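Local structure of xyloglucan-specific endo-beta-1,4-glucanase GH12 (4NPR) at residues 24-29 and 57-62; 68-73 and 85-90; 121-126 and 219-224; 136-141 and 177-182. The protein probably hydrolyses internal beta-1,4-glucosidic linkages of xyloglucan, retaining the beta configuration of the sugar and releasing xyloglucan oligosaccharides. All blocks are in the same frame, centred on the assembly; numbering follows the deposited sequence.

The four contacts run from one flank of a beta-jelly roll to the other. Contact 1 closes the edge of the six-stranded sheet; contact 2 spans the sandwich from that sheet to the nine-stranded one; contacts 3 and 4 are strand pairings within the latter. Neighbours are joined by probable backbone hydrogen bonds: Thr-59 N lies 2.6 Å from Asn-71 O, Ala-89 N 2.8 Å from Ala-221 O, and Ile-139 N 2.8 Å from Met-125 O. The centres of contacts 1 and 4 are about 28 Å apart. Asn-88, Asp-124, Glu-138 and Glu-224 gather on the outward face of the larger sheet, which forms the substrate cleft in family 12 glucanases.

Contact 1: residues 24-29 and 57-62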
loop_
_atom_site.group_PDB
_atom_site.type_symbol
_atom_site.label_atom_id
_atom_site.label_comp_id
_atom_site.label_asym_id
_atom_site.label_seq_id
_atom_site.Cartn_x
_atom_site.Cartn_y
_atom_site.Cartn_z
ATOM N N ALA A 24 14.245 -9.029 -16.241
ATOM C CA ALA A 24 13.091 -9.648 -15.566
ATOM C C ALA A 24 13.485 -10.742 -14.545
ATOM O O ALA A 24 14.250 -11.631 -14.859
ATOM C CB ALA A 24 12.088 -10.185 -16.588
ATOM N N THR A 25 12.967 -10.631 -13.319
ATOM C CA THR A 25 13.304 -11.520 -12.186
ATOM C C THR A 25 11.984 -11.833 -11.468
ATOM O O THR A 25 11.308 -10.928 -10.921
ATOM C CB THR A 25 14.260 -10.867 -11.142
ATOM O OG1 THR A 25 15.283 -10.105 -11.802
ATOM C CG2 THR A 25 14.882 -11.924 -10.189
ATOM N N GLN A 26 11.659 -13.124 -11.471
ATOM C CA GLN A 26 10.399 -13.670 -11.005
ATOM C C GLN A 26 10.721 -14.551 -9.779
ATOM O O GLN A 26 11.661 -15.347 -9.812
ATOM C CB GLN A 26 9.759 -14.420 -12.186
ATOM C CG GLN A 26 9.211 -15.821 -11.938
ATOM C CD GLN A 26 7.706 -15.849 -11.710
ATOM O OE1 GLN A 26 7.194 -15.172 -10.818
ATOM N NE2 GLN A 26 6.992 -16.637 -12.508
ATOM N N PHE A 27 9.985 -14.376 -8.683
ATOM C CA PHE A 27 10.229 -15.179 -7.477
ATOM C C PHE A 27 8.911 -15.457 -6.784
ATOM O O PHE A 27 8.064 -14.596 -6.780
ATOM C CB PHE A 27 11.225 -14.487 -6.535
ATOM C CG PHE A 27 10.979 -13.022 -6.386
ATOM C CD1 PHE A 27 11.501 -12.128 -7.298
ATOM C CD2 PHE A 27 10.169 -12.543 -5.385
ATOM C CE1 PHE A 27 11.239 -10.778 -7.198
ATOM C CE2 PHE A 27 9.911 -11.184 -5.274
ATOM C CZ PHE A 27 10.449 -10.302 -6.173
ATOM N N CYS A 28 8.792 -16.661 -6.211
ATOM C CA CYS A 28 7.550 -17.240 -5.617
ATOM C C CYS A 28 7.587 -17.561 -4.128
ATOM O O CYS A 28 6.550 -17.844 -3.530
ATOM C CB CYS A 28 7.222 -18.562 -6.311
ATOM S SG CYS A 28 7.030 -18.309 -8.083
ATOM N N ASP A 29 8.776 -17.540 -3.541
ATOM C CA ASP A 29 8.932 -17.881 -2.142
ATOM C C ASP A 29 8.397 -16.770 -1.236
ATOM O O ASP A 29 8.357 -15.574 -1.597
ATOM C CB ASP A 29 10.396 -18.209 -1.800
ATOM C CG ASP A 29 11.354 -17.071 -2.161
ATOM O OD1 ASP A 29 11.094 -16.387 -3.198
ATOM O OD2 ASP A 29 12.358 -16.886 -1.421
ATOM N N CYS A 57 3.409 -15.365 -7.049
ATOM C CA CYS A 57 4.719 -14.992 -7.609
ATOM C C CYS A 57 4.727 -13.551 -8.074
ATOM O O CYS A 57 3.778 -13.055 -8.687
ATOM C CB CYS A 57 5.080 -15.865 -8.816
ATOM S SG CYS A 57 5.039 -17.637 -8.447
ATOM N N THR A 58 5.830 -12.884 -7.797
ATOM C CA THR A 58 5.989 -11.472 -8.093
ATOM C C THR A 58 7.082 -11.319 -9.141
ATOM O O THR A 58 8.079 -12.038 -9.124
ATOM C CB THR A 58 6.304 -10.731 -6.780
ATOM O OG1 THR A 58 5.114 -10.659 -6.014
ATOM C CG2 THR A 58 6.782 -9.323 -6.999
ATOM N N THR A 59 6.916 -10.384 -10.071
ATOM C CA THR A 59 7.932 -10.206 -11.139
ATOM C C THR A 59 8.342 -8.769 -11.320
ATOM O O THR A 59 7.541 -7.910 -11.562
ATOM C CB THR A 59 7.413 -10.730 -12.502
ATOM O OG1 THR A 59 7.073 -12.123 -12.391
ATOM C CG2 THR A 59 8.468 -10.522 -13.651
ATOM N N PHE A 60 9.627 -8.519 -11.234
ATOM C CA PHE A 60 10.164 -7.238 -11.598
ATOM C C PHE A 60 10.400 -7.268 -13.087
ATOM O O PHE A 60 10.934 -8.235 -13.589
ATOM C CB PHE A 60 11.472 -7.009 -10.880
ATOM C CG PHE A 60 12.309 -5.940 -11.490
ATOM C CD1 PHE A 60 11.979 -4.615 -11.320
ATOM C CD2 PHE A 60 13.447 -6.265 -12.223
ATOM C CE1 PHE A 60 12.766 -3.613 -11.856
ATOM C CE2 PHE A 60 14.246 -5.272 -12.770
ATOM C CZ PHE A 60 13.908 -3.942 -12.585
ATOM N N GLU A 61 10.020 -6.198 -13.782
ATOM C CA GLU A 61 10.191 -6.111 -15.218
ATOM C C GLU A 61 11.321 -5.180 -15.591
ATOM O O GLU A 61 12.224 -5.578 -16.306
ATOM C CB GLU A 61 8.932 -5.574 -15.888
ATOM C CG GLU A 61 8.242 -6.587 -16.750
ATOM C CD GLU A 61 7.342 -7.456 -15.937
ATOM O OE1 GLU A 61 6.491 -6.868 -15.220
ATOM O OE2 GLU A 61 7.483 -8.699 -16.044
ATOM N N SER A 62 11.249 -3.931 -15.126
ATOM C CA SER A 62 12.170 -2.902 -15.563
ATOM C C SER A 62 12.148 -1.686 -14.671
ATOM O O SER A 62 11.224 -1.480 -13.907
ATOM C CB SER A 62 11.832 -2.477 -16.996
ATOM O OG SER A 62 10.554 -1.873 -17.079
#
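Thr-25 and Phe-27 pair in antiparallel fashion with Phe-60 and Thr-58, the short strand 25-27 running at 170° to 57-62 with the axes 4.8 Å apart. Each of these two pairs is doubly hydrogen-bonded, Phe-27 N to Thr-58 O being 3.0 Å. Between them, Gln-26 and Thr-59 form a non-hydrogen-bonded pair. Just past the strand, Cys-28 SG joins Cys-57 SG in a 2.1 Å disulfide with chi3 of 105°, a covalent tie between the end of the short edge strand and its neighbour.

Phe-27 CG sits between its own backbone N and carbonyl carbon (chi1 43°), which brings the ring back over the neighbouring chain: Thr-58 O lies 3.8 Å above the centre of one ring face, while Phe-27 CZ reaches Thr-58 CG2 at 3.9 Å. On the opposite face of the sheet the Gln-26 chain bends across Thr-59, leaving Gln-26 OE1 3.4 Å from Thr-59 OG1. Thr-58 OG1 is held elsewhere, by Asn-43.

The face carrying Thr-25, Phe-27, Thr-58 and Phe-60 packs against strands 33-36 and 39-42 of the other sheet, through Val-34 and Leu-41. On its far side 57-62 pairs with strand 67-77, where Glu-61 and Ser-62 both face Val-69 in a classic beta bulge.

Contact 2: residues 68-73 and 85-90; sequences IVWNTK and SFANAA
Trp-70 carries most of this contact, bringing CH2 and CZ2 of its six-membered ring up to the backbone of Ala-87, Asn-88 and Ala-89. Trp-70 CH2 comes to 3.6 Å from Ala-87 O, and Trp-70 CZ2 to 4.0 Å from Ala-89 N; the indole meets this chain obliquely. The pyrrole side touches a methyl, with Trp-70 NE1 4.0 Å from Ala-89 CB. Trp-70 points toward the other sheet, and with CG between the backbone N and the carbonyl carbon (chi1 62°) the indole spans the gap. The small side chains of Ala-87 and Ala-89 leave room for so large a ring between strands whose axes are 8.3 Å apart.

Packing is looser at both ends. Ile-68 CG2 stays 4.4 Å from Ala-89 CB, and Thr-72 OG1 is 4.3 Å from Ala-87 CB; that hydroxyl is occupied by Thr-58 OG1, Cys-57 O and Gln-56 within its own sheet. The ends are buried too, Tyr-238 packing on Ile-68, Phe-233 on Thr-72; Leu-41 and Val-235 pack on the tryptophan.

Asn-88 points the other way, off the far face of its strand. Its ND2 donates to Phe-86 O (2.7 Å), close to the amide plane, and its CB rests over one face of the Phe-86 ring toward the rim. The amide is thereby steadied on the cleft side, next to Gln-220.

Strands of two sheets running at 159°, in touch through inward-pointing side chains, with the indole also reaching the opposite main chain, make the hydrophobic core of a beta-sandwich, the jelly roll of glycosyl hydrolase family 12.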
loop_
_atom_site.group_PDB
_atom_site.type_symbol
_atom_site.label_atom_id
_atom_site.label_comp_id
_atom_site.label_asym_id
_atom_site.label_seq_id
_atom_site.Cartn_x
_atom_site.Cartn_y
_atom_site.Cartn_z
ATOM N N ILE A 68 9.328 2.222 -11.681
ATOM C CA ILE A 68 9.436 0.760 -11.663
ATOM C C ILE A 68 8.190 0.158 -12.324
ATOM O O ILE A 68 7.099 0.736 -12.210
ATOM C CB ILE A 68 9.671 0.195 -10.249
ATOM C CG1 ILE A 68 9.828 -1.337 -10.281
ATOM C CG2 ILE A 68 8.545 0.551 -9.281
ATOM C CD1 ILE A 68 10.486 -1.917 -9.033
ATOM N N VAL A 69 8.395 -0.927 -13.083
ATOM C CA VAL A 69 7.352 -1.682 -13.778
ATOM C C VAL A 69 7.441 -3.114 -13.249
ATOM O O VAL A 69 8.511 -3.726 -13.269
ATOM C CB VAL A 69 7.595 -1.638 -15.332
ATOM C CG1 VAL A 69 6.533 -2.404 -16.136
ATOM C CG2 VAL A 69 7.711 -0.168 -15.802
ATOM N N TRP A 70 6.343 -3.628 -12.714
ATOM C CA TRP A 70 6.345 -4.968 -12.135
ATOM C C TRP A 70 4.962 -5.550 -12.129
ATOM O O TRP A 70 3.997 -4.859 -12.508
ATOM C CB TRP A 70 6.876 -4.960 -10.698
ATOM C CG TRP A 70 6.082 -4.131 -9.676
ATOM C CD1 TRP A 70 6.121 -2.768 -9.500
ATOM C CD2 TRP A 70 5.191 -4.631 -8.656
ATOM N NE1 TRP A 70 5.308 -2.395 -8.435
ATOM C CE2 TRP A 70 4.735 -3.523 -7.906
ATOM C CE3 TRP A 70 4.746 -5.901 -8.304
ATOM C CZ2 TRP A 70 3.854 -3.666 -6.836
ATOM C CZ3 TRP A 70 3.875 -6.036 -7.252
ATOM C CH2 TRP A 70 3.433 -4.938 -6.534
ATOM N N ASN A 71 4.879 -6.809 -11.677
ATOM C CA ASN A 71 3.604 -7.453 -11.434
ATOM C C ASN A 71 3.649 -8.583 -10.427
ATOM O O ASN A 71 4.717 -9.079 -10.029
ATOM C CB ASN A 71 3.008 -7.988 -12.741
ATOM C CG ASN A 71 3.689 -9.254 -13.228
ATOM O OD1 ASN A 71 3.756 -10.277 -12.513
ATOM N ND2 ASN A 71 4.186 -9.206 -14.473
ATOM N N THR A 72 2.462 -9.011 -10.043
ATOM C CA THR A 72 2.344 -10.195 -9.265
ATOM C C THR A 72 1.110 -11.010 -9.686
ATOM O O THR A 72 0.112 -10.450 -10.132
ATOM C CB THR A 72 2.317 -9.816 -7.776
ATOM O OG1 THR A 72 2.383 -11.007 -6.992
ATOM C CG2 THR A 72 1.069 -9.078 -7.415
ATOM N N LYS A 73 1.190 -12.324 -9.494
ATOM C CA LYS A 73 0.180 -13.250 -9.923
ATOM C C LYS A 73 -0.121 -14.160 -8.796
ATOM O O LYS A 73 0.792 -14.592 -8.100
ATOM C CB LYS A 73 0.723 -14.074 -11.072
ATOM C CG LYS A 73 1.055 -13.191 -12.258
ATOM C CD LYS A 73 1.632 -13.903 -13.464
ATOM C CE LYS A 73 1.603 -12.929 -14.641
ATOM N NZ LYS A 73 2.852 -13.017 -15.442
ATOM N N SER A 85 -1.186 -11.541 1.884
ATOM C CA SER A 85 0.107 -11.020 1.463
ATOM C C SER A 85 0.075 -9.519 1.185
ATOM O O SER A 85 -0.966 -8.855 1.218
ATOM C CB SER A 85 0.559 -11.751 0.190
ATOM O OG SER A 85 -0.350 -11.496 -0.910
ATOM N N PHE A 86 1.242 -8.967 0.917
ATOM C CA PHE A 86 1.320 -7.600 0.553
ATOM C C PHE A 86 2.592 -7.396 -0.246
ATOM O O PHE A 86 3.563 -6.806 0.244
ATOM C CB PHE A 86 1.309 -6.706 1.788
ATOM C CG PHE A 86 1.467 -5.252 1.454
ATOM C CD1 PHE A 86 0.646 -4.652 0.461
ATOM C CD2 PHE A 86 2.437 -4.483 2.071
ATOM C CE1 PHE A 86 0.798 -3.304 0.114
ATOM C CE2 PHE A 86 2.581 -3.123 1.743
ATOM C CZ PHE A 86 1.777 -2.537 0.754
ATOM N N ALA A 87 2.569 -7.912 -1.479
ATOM C CA ALA A 87 3.622 -7.670 -2.433
ATOM C C ALA A 87 3.525 -6.203 -2.829
ATOM O O ALA A 87 2.469 -5.732 -3.196
ATOM C CB ALA A 87 3.426 -8.529 -3.658
ATOM N N ASN A 88 4.662 -5.521 -2.775
ATOM C CA ASN A 88 4.735 -4.089 -2.868
ATOM C C ASN A 88 6.110 -3.681 -3.285
ATOM O O ASN A 88 7.094 -4.404 -3.089
ATOM C CB ASN A 88 4.470 -3.455 -1.506
ATOM C CG ASN A 88 5.546 -3.782 -0.496
ATOM O OD1 ASN A 88 6.438 -2.979 -0.217
ATOM N ND2 ASN A 88 5.480 -4.979 0.051
ATOM N N ALA A 89 6.186 -2.493 -3.855
ATOM C CA ALA A 89 7.454 -1.787 -4.015
ATOM C C ALA A 89 7.632 -0.769 -2.846
ATOM O O ALA A 89 6.801 0.098 -2.671
ATOM C CB ALA A 89 7.469 -1.053 -5.344
ATOM N N ALA A 90 8.756 -0.856 -2.132
ATOM C CA ALA A 90 9.104 0.027 -1.018
ATOM C C ALA A 90 10.269 0.943 -1.381
ATOM O O ALA A 90 11.328 0.518 -1.858
ATOM C CB ALA A 90 9.472 -0.804 0.209
#

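Contact 3: residues 121-126 and 219-224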
loop_
_atom_site.group_PDB
_atom_site.type_symbol
_atom_site.label_atom_id
_atom_site.label_comp_id
_atom_site.label_asym_id
_atom_site.label_seq_id
_atom_site.Cartn_x
_atom_site.Cartn_y
_atom_site.Cartn_z
ATOM N N VAL A 121 -5.711 -2.383 -3.461
ATOM C CA VAL A 121 -4.546 -1.759 -4.061
ATOM C C VAL A 121 -4.306 -0.483 -3.274
ATOM O O VAL A 121 -5.167 0.362 -3.195
ATOM C CB VAL A 121 -4.753 -1.418 -5.555
ATOM C CG1 VAL A 121 -3.439 -0.946 -6.182
ATOM C CG2 VAL A 121 -5.300 -2.621 -6.317
ATOM N N ALA A 122 -3.109 -0.332 -2.721
ATOM C CA ALA A 122 -2.900 0.569 -1.625
ATOM C C ALA A 122 -1.445 0.985 -1.531
ATOM O O ALA A 122 -0.534 0.172 -1.800
ATOM C CB ALA A 122 -3.322 -0.114 -0.336
ATOM N N TYR A 123 -1.265 2.277 -1.218
ATOM C CA TYR A 123 -0.100 2.776 -0.537
ATOM C C TYR A 123 -0.240 2.402 0.926
ATOM O O TYR A 123 -1.349 2.416 1.476
ATOM C CB TYR A 123 0.050 4.298 -0.583
ATOM C CG TYR A 123 0.212 4.898 -1.933
ATOM C CD1 TYR A 123 -0.904 5.182 -2.732
ATOM C CD2 TYR A 123 1.453 5.202 -2.420
ATOM C CE1 TYR A 123 -0.763 5.742 -3.993
ATOM C CE2 TYR A 123 1.615 5.786 -3.664
ATOM C CZ TYR A 123 0.510 6.039 -4.465
ATOM O OH TYR A 123 0.676 6.638 -5.720
ATOM N N ASP A 124 0.918 2.088 1.524
ATOM C CA ASP A 124 1.107 1.869 2.934
ATOM C C ASP A 124 2.310 2.688 3.437
ATOM O O ASP A 124 3.445 2.395 3.102
ATOM C CB ASP A 124 1.357 0.395 3.147
ATOM C CG ASP A 124 0.766 -0.109 4.427
ATOM O OD1 ASP A 124 0.102 0.683 5.132
ATOM O OD2 ASP A 124 0.948 -1.305 4.723
ATOM N N MET A 125 2.048 3.728 4.218
ATOM C CA MET A 125 3.070 4.610 4.740
ATOM C C MET A 125 3.067 4.603 6.266
ATOM O O MET A 125 2.022 4.699 6.902
ATOM C CB MET A 125 2.819 6.015 4.262
ATOM C CG MET A 125 2.798 6.144 2.759
ATOM S SD MET A 125 2.395 7.848 2.347
ATOM C CE MET A 125 0.611 7.750 2.390
ATOM N N PHE A 126 4.253 4.538 6.842
ATOM C CA PHE A 126 4.422 4.257 8.238
ATOM C C PHE A 126 5.148 5.396 8.934
ATOM O O PHE A 126 6.106 5.952 8.377
ATOM C CB PHE A 126 5.230 2.988 8.345
ATOM C CG PHE A 126 4.465 1.763 7.978
ATOM C CD1 PHE A 126 3.590 1.190 8.888
ATOM C CD2 PHE A 126 4.581 1.210 6.707
ATOM C CE1 PHE A 126 2.866 0.065 8.555
ATOM C CE2 PHE A 126 3.885 0.075 6.367
ATOM C CZ PHE A 126 3.010 -0.506 7.293
ATOM N N VAL A 219 7.536 4.052 2.792
ATOM C CA VAL A 219 6.517 4.328 1.783
ATOM C C VAL A 219 6.460 3.193 0.750
ATOM O O VAL A 219 7.327 3.059 -0.112
ATOM C CB VAL A 219 6.781 5.647 1.059
ATOM C CG1 VAL A 219 5.680 5.946 0.045
ATOM C CG2 VAL A 219 6.887 6.755 2.063
ATOM N N GLN A 220 5.392 2.412 0.837
ATOM C CA GLN A 220 5.260 1.159 0.115
ATOM C C GLN A 220 3.973 1.168 -0.712
ATOM O O GLN A 220 2.962 1.641 -0.234
ATOM C CB GLN A 220 5.161 0.039 1.115
ATOM C CG GLN A 220 6.305 0.018 2.100
ATOM C CD GLN A 220 6.223 -1.212 2.973
ATOM O OE1 GLN A 220 5.451 -1.270 3.927
ATOM N NE2 GLN A 220 6.984 -2.228 2.613
ATOM N N ALA A 221 4.010 0.665 -1.938
ATOM C CA ALA A 221 2.794 0.581 -2.765
ATOM C C ALA A 221 2.662 -0.833 -3.411
ATOM O O ALA A 221 3.615 -1.330 -4.023
ATOM C CB ALA A 221 2.772 1.681 -3.820
ATOM N N GLY A 222 1.495 -1.471 -3.203
ATOM C CA GLY A 222 1.224 -2.793 -3.719
ATOM C C GLY A 222 -0.241 -3.208 -3.619
ATOM O O GLY A 222 -1.158 -2.370 -3.654
ATOM N N THR A 223 -0.465 -4.512 -3.487
ATOM C CA THR A 223 -1.811 -5.020 -3.376
ATOM C C THR A 223 -1.918 -6.033 -2.226
ATOM O O THR A 223 -0.974 -6.791 -1.997
ATOM C CB THR A 223 -2.268 -5.672 -4.704
ATOM O OG1 THR A 223 -3.584 -6.248 -4.558
ATOM C CG2 THR A 223 -1.312 -6.713 -5.113
ATOM N N GLU A 224 -3.065 -6.032 -1.525
ATOM C CA GLU A 224 -3.360 -7.021 -0.449
ATOM C C GLU A 224 -4.526 -7.883 -0.877
ATOM O O GLU A 224 -5.672 -7.430 -0.873
ATOM C CB GLU A 224 -3.751 -6.355 0.889
ATOM C CG GLU A 224 -2.618 -5.724 1.654
ATOM C CD GLU A 224 -3.098 -4.994 2.938
ATOM O OE1 GLU A 224 -4.204 -4.410 2.901
ATOM O OE2 GLU A 224 -2.349 -4.950 3.964
#
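Val-121 starts the pairing opposite Thr-223, a non-hydrogen-bonded pair in which Val-121 CG1 reaches 3.7 Å from Gly-222 O. The hydroxyl of Thr-223 looks elsewhere, to Asp-120 O and Tyr-112. Ala-122 and Gly-222 exchange two nearly straight backbone bonds, both 3.0 Å long (Ala-122 N to Gly-222 O and Gly-222 N to Ala-122 O).

Tyr-123 turns to the sandwich interior, on the same face as Val-121. Tyr-123 CD2 sits 4.0 Å from Ala-221 CB. The ring then reaches toward the other sheet, where its OH bonds Ser-106 and Trp-108 meets it edge-to-face. These two strands lie in the middle of the nine-stranded sheet of the jelly roll, with one face packed on the smaller sheet and the other, bearing Asp-124, Gln-220 and Glu-224, lining the curved cleft that holds the glucan chain in family 12 enzymes.

Asp-124 and Gln-220 form the second hydrogen-bonded pair, Asp-124 N to Gln-220 O at 2.7 Å and Gln-220 N to Asp-124 O at 3.0 Å. The carboxylates of Asp-124 and Glu-224 both lie on the cleft face without touching each other. Met-125 returns to the interior, where Met-125 CG packs 4.0 Å from Val-219 CG1, and the chain bends away beyond it.

Phe-126 comes back to the cleft side, its ring stacked with His-135. The extended Gln-220 chain brings OE1 to the ring edge, 3.2 Å from Phe-126 CE2, with amide and ring planes 58° apart.

Contact 4: residues 136-141 and 177-182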
loop_
_atom_site.group_PDB
_atom_site.type_symbol
_atom_site.label_atom_id
_atom_site.label_comp_id
_atom_site.label_asym_id
_atom_site.label_seq_id
_atom_site.Cartn_x
_atom_site.Cartn_y
_atom_site.Cartn_z
ATOM N N ASN A 136 4.339 3.402 14.990
ATOM C CA ASN A 136 3.178 3.726 15.818
ATOM C C ASN A 136 1.941 4.127 14.992
ATOM O O ASN A 136 0.818 3.967 15.444
ATOM C CB ASN A 136 3.548 4.801 16.871
ATOM C CG ASN A 136 3.757 6.191 16.277
ATOM O OD1 ASN A 136 3.364 7.206 16.870
ATOM N ND2 ASN A 136 4.390 6.252 15.123
ATOM N N TYR A 137 2.168 4.643 13.772
ATOM C CA TYR A 137 1.100 4.941 12.851
ATOM C C TYR A 137 1.221 4.262 11.519
ATOM O O TYR A 137 2.298 3.990 11.001
ATOM C CB TYR A 137 1.004 6.433 12.603
ATOM C CG TYR A 137 0.416 7.171 13.743
ATOM C CD1 TYR A 137 -0.955 7.202 13.928
ATOM C CD2 TYR A 137 1.225 7.825 14.651
ATOM C CE1 TYR A 137 -1.514 7.892 14.992
ATOM C CE2 TYR A 137 0.684 8.541 15.717
ATOM C CZ TYR A 137 -0.691 8.570 15.885
ATOM O OH TYR A 137 -1.233 9.251 16.963
ATOM N N GLU A 138 0.075 4.016 10.939
ATOM C CA GLU A 138 0.048 3.544 9.600
ATOM C C GLU A 138 -1.013 4.304 8.851
ATOM O O GLU A 138 -2.131 4.459 9.349
ATOM C CB GLU A 138 -0.232 2.031 9.554
ATOM C CG GLU A 138 -0.250 1.468 8.127
ATOM C CD GLU A 138 -0.623 -0.009 8.070
ATOM O OE1 GLU A 138 -0.938 -0.640 9.113
ATOM O OE2 GLU A 138 -0.620 -0.556 6.957
ATOM N N ILE A 139 -0.648 4.754 7.654
ATOM C CA ILE A 139 -1.570 5.419 6.755
ATOM C C ILE A 139 -1.670 4.674 5.422
ATOM O O ILE A 139 -0.680 4.435 4.725
ATOM C CB ILE A 139 -1.122 6.842 6.509
ATOM C CG1 ILE A 139 -1.268 7.651 7.788
ATOM C CG2 ILE A 139 -1.971 7.493 5.430
ATOM C CD1 ILE A 139 -0.074 7.579 8.689
ATOM N N MET A 140 -2.877 4.288 5.070
ATOM C CA MET A 140 -3.083 3.585 3.833
ATOM C C MET A 140 -3.919 4.456 2.917
ATOM O O MET A 140 -4.804 5.189 3.352
ATOM C CB MET A 140 -3.802 2.257 4.045
ATOM C CG MET A 140 -3.282 1.392 5.171
ATOM S SD MET A 140 -3.711 -0.365 4.909
ATOM C CE MET A 140 -2.709 -0.917 3.524
ATOM N N VAL A 141 -3.649 4.329 1.630
ATOM C CA VAL A 141 -4.430 5.006 0.636
ATOM C C VAL A 141 -4.801 3.982 -0.387
ATOM O O VAL A 141 -3.953 3.497 -1.133
ATOM C CB VAL A 141 -3.668 6.181 0.008
ATOM C CG1 VAL A 141 -4.548 6.838 -1.025
ATOM C CG2 VAL A 141 -3.259 7.180 1.100
ATOM N N GLY A 177 -1.920 -4.676 14.960
ATOM C CA GLY A 177 -0.586 -4.827 15.550
ATOM C C GLY A 177 -0.541 -3.992 16.822
ATOM O O GLY A 177 -1.544 -3.959 17.636
ATOM N N SER A 178 0.558 -3.256 16.972
ATOM C CA SER A 178 0.647 -2.275 18.052
ATOM C C SER A 178 0.716 -0.839 17.509
ATOM O O SER A 178 1.456 -0.034 18.006
ATOM C CB SER A 178 1.780 -2.645 19.021
ATOM O OG SER A 178 2.984 -2.634 18.319
ATOM N N MET A 179 -0.130 -0.563 16.509
ATOM C CA MET A 179 -0.209 0.689 15.760
ATOM C C MET A 179 -1.646 1.154 15.694
ATOM O O MET A 179 -2.576 0.351 15.831
ATOM C CB MET A 179 0.112 0.426 14.272
ATOM C CG MET A 179 1.429 -0.256 14.008
ATOM S SD MET A 179 1.660 -0.591 12.272
ATOM C CE MET A 179 0.548 -1.988 12.013
ATOM N N GLN A 180 -1.824 2.415 15.343
ATOM C CA GLN A 180 -3.123 2.918 14.880
ATOM C C GLN A 180 -3.095 3.081 13.319
ATOM O O GLN A 180 -2.132 3.587 12.756
ATOM C CB GLN A 180 -3.447 4.239 15.575
ATOM C CG GLN A 180 -3.304 4.226 17.111
ATOM C CD GLN A 180 -4.217 3.220 17.797
ATOM O OE1 GLN A 180 -5.414 3.094 17.468
ATOM N NE2 GLN A 180 -3.652 2.476 18.767
ATOM N N VAL A 181 -4.139 2.633 12.631
ATOM C CA VAL A 181 -4.157 2.657 11.169
ATOM C C VAL A 181 -5.271 3.551 10.712
ATOM O O VAL A 181 -6.417 3.272 11.015
ATOM C CB VAL A 181 -4.354 1.231 10.557
ATOM C CG1 VAL A 181 -4.364 1.267 9.037
ATOM C CG2 VAL A 181 -3.262 0.280 11.057
ATOM N N TYR A 182 -4.902 4.624 10.006
ATOM C CA TYR A 182 -5.812 5.429 9.205
ATOM C C TYR A 182 -5.816 4.899 7.790
ATOM O O TYR A 182 -4.761 4.750 7.205
ATOM C CB TYR A 182 -5.340 6.847 9.141
ATOM C CG TYR A 182 -5.540 7.642 10.425
ATOM C CD1 TYR A 182 -6.816 8.106 10.797
ATOM C CD2 TYR A 182 -4.469 7.957 11.237
ATOM C CE1 TYR A 182 -7.014 8.797 11.979
ATOM C CE2 TYR A 182 -4.653 8.692 12.403
ATOM C CZ TYR A 182 -5.923 9.089 12.772
ATOM O OH TYR A 182 -6.077 9.786 13.927
#
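Tyr-137 and Tyr-182 lie side by side, both rings pointing off the same face of the sheet; Tyr-137 CE1 meets Tyr-182 CE2 at 4.1 Å, obliquely for both rings. Gln-180, paired with Tyr-137 and two residues before Tyr-182, meets the Tyr-137 ring through its CB methylene, while its amide, turned 79° from that ring, leads away. The carboxylate of Glu-138 occupies the other face of the sheet, its OE1 3.2 Å from Val-181 CG2 and 3.5 Å from Met-179 CE. With CG anti to the backbone N (chi1 -179°) and the chain extended beyond it, Glu-138 runs alongside Val-181, and Met-140 CG touches the other methyl, Val-181 CG1.

The backbones run parallel, inclined by 21°, the one parallel pairing in an otherwise antiparallel nine-stranded sheet. Its bonds zigzag: Gln-180 N to Asn-136 O (3.1 Å), then Glu-138 N to Gln-180 O, Tyr-182 N to Glu-138 O, and Met-140 N to Tyr-182 O, the last three all 2.9 Å. Beside it Asn-136 and Tyr-137 both face Leu-127 in a classic beta bulge, while Leu-204 of helix 198-207 covers Ile-139 and Tyr-182.

Polar attraction between the segments is thus supplied by main-chain bonds, and the side chains add chiefly apolar contacts. For Glu-138 this means that methyl groups of Val-181 and Met-179 flank OE1 and probably limit how far the carboxylate can turn.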